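Local coordinates for protein chloromuconate cycloisomerase (Rhodococcus opacus, PDB 4M0X) that belongs to the enolase superfamily, joining an N-terminal alpha+beta domain to a TIM-barrel-like C-terminal domain that holds a manganese ion, at residues 300-303 with 304-308; 312-315 with 316-319. All coordinates share one frame; numbering follows the deposited sequence.

Contact 1: residues 300-303 with 304-308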
loop_
_atom_site.group_PDB
_atom_site.type_symbol
_atom_site.label_atom_id
_atom_site.label_comp_id
_atom_site.label_asym_id
_atom_site.label_seq_id
_atom_site.Cartn_x
_atom_site.Cartn_y
_atom_site.Cartn_z
ATOM N N THR A 300 -27.369 -24.918 -2.126
ATOM C CA THR A 300 -26.788 -25.452 -0.899
ATOM C C THR A 300 -26.417 -26.955 -0.988
ATOM O O THR A 300 -25.362 -27.362 -0.515
ATOM C CB THR A 300 -27.626 -25.077 0.342
ATOM O OG1 THR A 300 -27.577 -23.661 0.531
ATOM C CG2 THR A 300 -27.077 -25.728 1.577
ATOM N N PRO A 301 -27.252 -27.787 -1.615
ATOM C CA PRO A 301 -28.530 -27.535 -2.247
ATOM C C PRO A 301 -29.626 -27.551 -1.199
ATOM O O PRO A 301 -29.346 -27.590 -0.007
ATOM C CB PRO A 301 -28.682 -28.725 -3.226
ATOM C CG PRO A 301 -27.478 -29.590 -3.015
ATOM C CD PRO A 301 -26.926 -29.219 -1.673
ATOM N N GLU A 302 -30.864 -27.539 -1.652
ATOM C CA GLU A 302 -32.009 -27.417 -0.771
ATOM C C GLU A 302 -33.206 -28.070 -1.467
ATOM O O GLU A 302 -33.138 -28.421 -2.667
ATOM C CB GLU A 302 -32.264 -25.930 -0.446
ATOM C CG GLU A 302 -32.472 -24.985 -1.638
ATOM C CD GLU A 302 -31.429 -25.143 -2.738
ATOM O OE1 GLU A 302 -31.746 -25.811 -3.758
ATOM O OE2 GLU A 302 -30.285 -24.638 -2.569
ATOM N N SER A 303 -34.283 -28.257 -0.716
ATOM C CA SER A 303 -35.483 -28.815 -1.262
ATOM C C SER A 303 -36.228 -27.684 -1.959
ATOM O O SER A 303 -35.690 -26.581 -2.114
ATOM C CB SER A 303 -36.321 -29.329 -0.126
ATOM O OG SER A 303 -36.776 -28.212 0.600
ATOM N N SER A 304 -37.481 -27.932 -2.341
ATOM C CA SER A 304 -38.284 -26.877 -2.948
ATOM C C SER A 304 -38.712 -25.774 -1.991
ATOM O O SER A 304 -39.021 -24.671 -2.447
ATOM C CB SER A 304 -39.473 -27.452 -3.680
ATOM O OG SER A 304 -39.010 -28.046 -4.882
ATOM N N VAL A 305 -38.707 -26.049 -0.683
ATOM C CA VAL A 305 -39.057 -25.014 0.295
ATOM C C VAL A 305 -38.110 -23.790 0.256
ATOM O O VAL A 305 -38.573 -22.663 0.012
ATOM C CB VAL A 305 -39.166 -25.572 1.728
ATOM C CG1 VAL A 305 -39.562 -24.471 2.726
ATOM C CG2 VAL A 305 -40.138 -26.742 1.776
ATOM N N MET A 306 -36.809 -24.007 0.490
ATOM C CA MET A 306 -35.783 -22.955 0.396
ATOM C C MET A 306 -35.497 -22.571 -1.074
ATOM O O MET A 306 -35.279 -21.390 -1.394
ATOM C CB MET A 306 -34.493 -23.395 1.132
ATOM C CG MET A 306 -33.247 -22.500 0.980
ATOM S SD MET A 306 -33.353 -20.843 1.698
ATOM C CE MET A 306 -33.653 -21.168 3.443
ATOM N N GLY A 307 -35.528 -23.577 -1.954
ATOM C CA GLY A 307 -35.350 -23.371 -3.385
ATOM C C GLY A 307 -36.314 -22.357 -3.966
ATOM O O GLY A 307 -35.899 -21.458 -4.714
ATOM N N ALA A 308 -37.596 -22.494 -3.625
ATOM C CA ALA A 308 -38.612 -21.483 -3.975
ATOM C C ALA A 308 -38.299 -20.035 -3.501
ATOM O O ALA A 308 -38.394 -19.119 -4.300
ATOM C CB ALA A 308 -40.000 -21.919 -3.522
#

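Contact 2: residues 312-315 with 316-319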
loop_
_atom_site.group_PDB
_atom_site.type_symbol
_atom_site.label_atom_id
_atom_site.label_comp_id
_atom_site.label_asym_id
_atom_site.label_seq_id
_atom_site.Cartn_x
_atom_site.Cartn_y
_atom_site.Cartn_z
ATOM N N GLN A 312 -37.059 -16.800 -6.014
ATOM C CA GLN A 312 -37.618 -15.459 -6.021
ATOM C C GLN A 312 -36.519 -14.414 -5.797
ATOM O O GLN A 312 -36.412 -13.452 -6.558
ATOM C CB GLN A 312 -38.763 -15.330 -5.018
ATOM C CG GLN A 312 -40.088 -15.787 -5.590
ATOM C CD GLN A 312 -41.224 -15.711 -4.598
ATOM O OE1 GLN A 312 -41.322 -14.764 -3.809
ATOM N NE2 GLN A 312 -42.097 -16.706 -4.631
ATOM N N LEU A 313 -35.699 -14.614 -4.770
ATOM C CA LEU A 313 -34.533 -13.757 -4.545
ATOM C C LEU A 313 -33.785 -13.509 -5.855
ATOM O O LEU A 313 -33.650 -12.358 -6.313
ATOM C CB LEU A 313 -33.589 -14.392 -3.522
ATOM C CG LEU A 313 -32.249 -13.680 -3.347
ATOM C CD1 LEU A 313 -32.463 -12.273 -2.794
ATOM C CD2 LEU A 313 -31.350 -14.472 -2.421
ATOM N N TYR A 314 -33.329 -14.613 -6.462
ATOM C CA TYR A 314 -32.514 -14.577 -7.670
ATOM C C TYR A 314 -33.245 -13.857 -8.796
ATOM O O TYR A 314 -32.629 -13.146 -9.572
ATOM C CB TYR A 314 -32.096 -15.981 -8.088
ATOM C CG TYR A 314 -31.392 -16.817 -7.021
ATOM C CD1 TYR A 314 -30.960 -16.246 -5.824
ATOM C CD2 TYR A 314 -31.112 -18.181 -7.235
ATOM C CE1 TYR A 314 -30.308 -17.000 -4.860
ATOM C CE2 TYR A 314 -30.452 -18.942 -6.262
ATOM C CZ TYR A 314 -30.060 -18.341 -5.074
ATOM O OH TYR A 314 -29.402 -19.046 -4.077
ATOM N N GLY A 315 -34.556 -14.021 -8.877
ATOM C CA GLY A 315 -35.349 -13.244 -9.816
ATOM C C GLY A 315 -35.463 -11.742 -9.498
ATOM O O GLY A 315 -35.729 -10.934 -10.409
ATOM N N THR A 316 -35.302 -11.344 -8.233
ATOM C CA THR A 316 -35.317 -9.920 -7.945
ATOM C C THR A 316 -33.963 -9.304 -8.242
ATOM O O THR A 316 -33.852 -8.119 -8.411
ATOM C CB THR A 316 -35.740 -9.537 -6.490
ATOM O OG1 THR A 316 -34.675 -9.774 -5.568
ATOM C CG2 THR A 316 -36.997 -10.263 -6.026
ATOM N N MET A 317 -32.927 -10.124 -8.291
ATOM C CA MET A 317 -31.548 -9.634 -8.316
ATOM C C MET A 317 -31.147 -9.027 -9.654
ATOM O O MET A 317 -31.565 -9.519 -10.709
ATOM C CB MET A 317 -30.620 -10.776 -7.974
ATOM C CG MET A 317 -30.376 -10.909 -6.493
ATOM S SD MET A 317 -29.516 -12.451 -6.125
ATOM C CE MET A 317 -27.914 -12.261 -6.884
ATOM N N PRO A 318 -30.336 -7.949 -9.614
ATOM C CA PRO A 318 -30.004 -7.268 -10.857
ATOM C C PRO A 318 -29.009 -8.059 -11.687
ATOM O O PRO A 318 -28.860 -7.784 -12.882
ATOM C CB PRO A 318 -29.380 -5.953 -10.384
ATOM C CG PRO A 318 -28.785 -6.272 -9.052
ATOM C CD PRO A 318 -29.719 -7.289 -8.437
ATOM N N ASP A 319 -28.339 -9.035 -11.072
ATOM C CA ASP A 319 -27.238 -9.723 -11.741
ATOM C C ASP A 319 -27.149 -11.182 -11.343
ATOM O O ASP A 319 -27.052 -11.506 -10.169
ATOM C CB ASP A 319 -25.901 -9.014 -11.457
ATOM C CG ASP A 319 -24.716 -9.664 -12.173
ATOM O OD1 ASP A 319 -24.166 -10.673 -11.688
ATOM O OD2 ASP A 319 -24.316 -9.165 -13.242
#

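Contact 1: residues 300-303 with 304-308
S303 is the N-cap residue of the helix that starts at S304, and it caps through its side chain. The hydroxyl oxygen S303 OG accepts from V305 N at 3.2 Å. With OG set between its own backbone N and carbonyl carbon (chi1 69°), the hydroxyl points forward over the first turn, toward V305 N. S303 O accepts the first i+4 bond of the helix from G307 N, 3.0 Å away, a donor tilted 19° from the carbonyl plane. The other two amides of the turn are met from elsewhere in the chain: S304 N by E335 OE1 and M306 N by E49 OE1, an oxygen that also pairs with S303 OG. Each of the first four helix N-H groups therefore has an acceptor, and a carboxylate beside the helix N terminus would probably be stabilised by its dipole.

The apolar part is carried by E302 and M306, whose side chains cross at about a right angle. E302 CG lies 3.7 Å from M306 CG, and E302 CB is at the same distance from M306 CB. A bend at chi2 then takes the carboxylate back along the loop, where T300 N reaches E302 OE2 at 3.0 Å in a nearly straight bond (168°), bridging the cis peptide before P301.

Strand 45-51 lies against this turn through E49 and V51, while strand 27-40 meets S303 and V305 through I33 and L35. Strands of the N-terminal sheet and, at M306, helix 272-275 of the barrel domain thus pack against the helix start.

Contact 2: residues 312-315 with 316-319
T316 and L313 meet at one carbonyl oxygen, L313 O, which accepts two bonds from the same residue. The hydroxyl T316 OG1 donates at 2.9 Å in the carbonyl plane, on a lone pair. The amide T316 N, 2.7 Å from L313 O, instead sits above that plane, 57° out of it, and the same amide also reaches Q312 O at 2.9 Å. The hydroxyl gets there because OG1 lies between the T316 backbone N and carbonyl carbon (chi1 77°), which folds it back over the preceding turn; T316 CG2 lies beside Q312 O. Two weak bonds follow, from M317 N to L313 O and to Y314 O.

Sharing T316 N between the fourth and third residue before it is consistent with the alpha-helical pattern tightening at the C terminus, and M317 is the first residue to leave helical backbone angles. This is the exit of the helix in a beta-alpha-beta crossover of the barrel, linking parallel neighbours 294-297 and 323-324.

The M317 and Y314 side chains extend alongside each other in one direction. The sulfur M317 SD is 4.1 Å from Y314 CD1 and 5.3 Å from the centroid of the Y314 ring, 64° off the ring normal, an oblique Met-aromatic contact. L313 CG lies 4.1 Å from M317 SD, an apolar contact.

Farther out, Y314 OH bonds A298 O, which fixes the far end of the ring. R131 and R132 hold the carbonyls of T316 and M317 respectively, and Q312 OE1 accepts from S124 N. The M317 side chain rests on C295 of strand 294-297, and L313 packs on L278 and R282 of helix 278-291.

Overall arrangement
Along the chain, strand 294-297 of the barrel gives way to a loop that runs straight into the N terminus of helix 304-316 at contact 1. The helix then runs on to contact 2, which turns its C terminus into the loop toward strand 323-324. Neither contact closes a loop; the two are in series, neither nesting nor crossing, with centres 15 Å apart and no touch beyond the helix they share. Contact 1 ties the helix start to the N-terminal sheet; contact 2 ties its end to helices 123-126 and 278-291. The side chains of E302 and Y314, one from each contact, each lie about 11 Å from the manganese held by D196, E222 and D247.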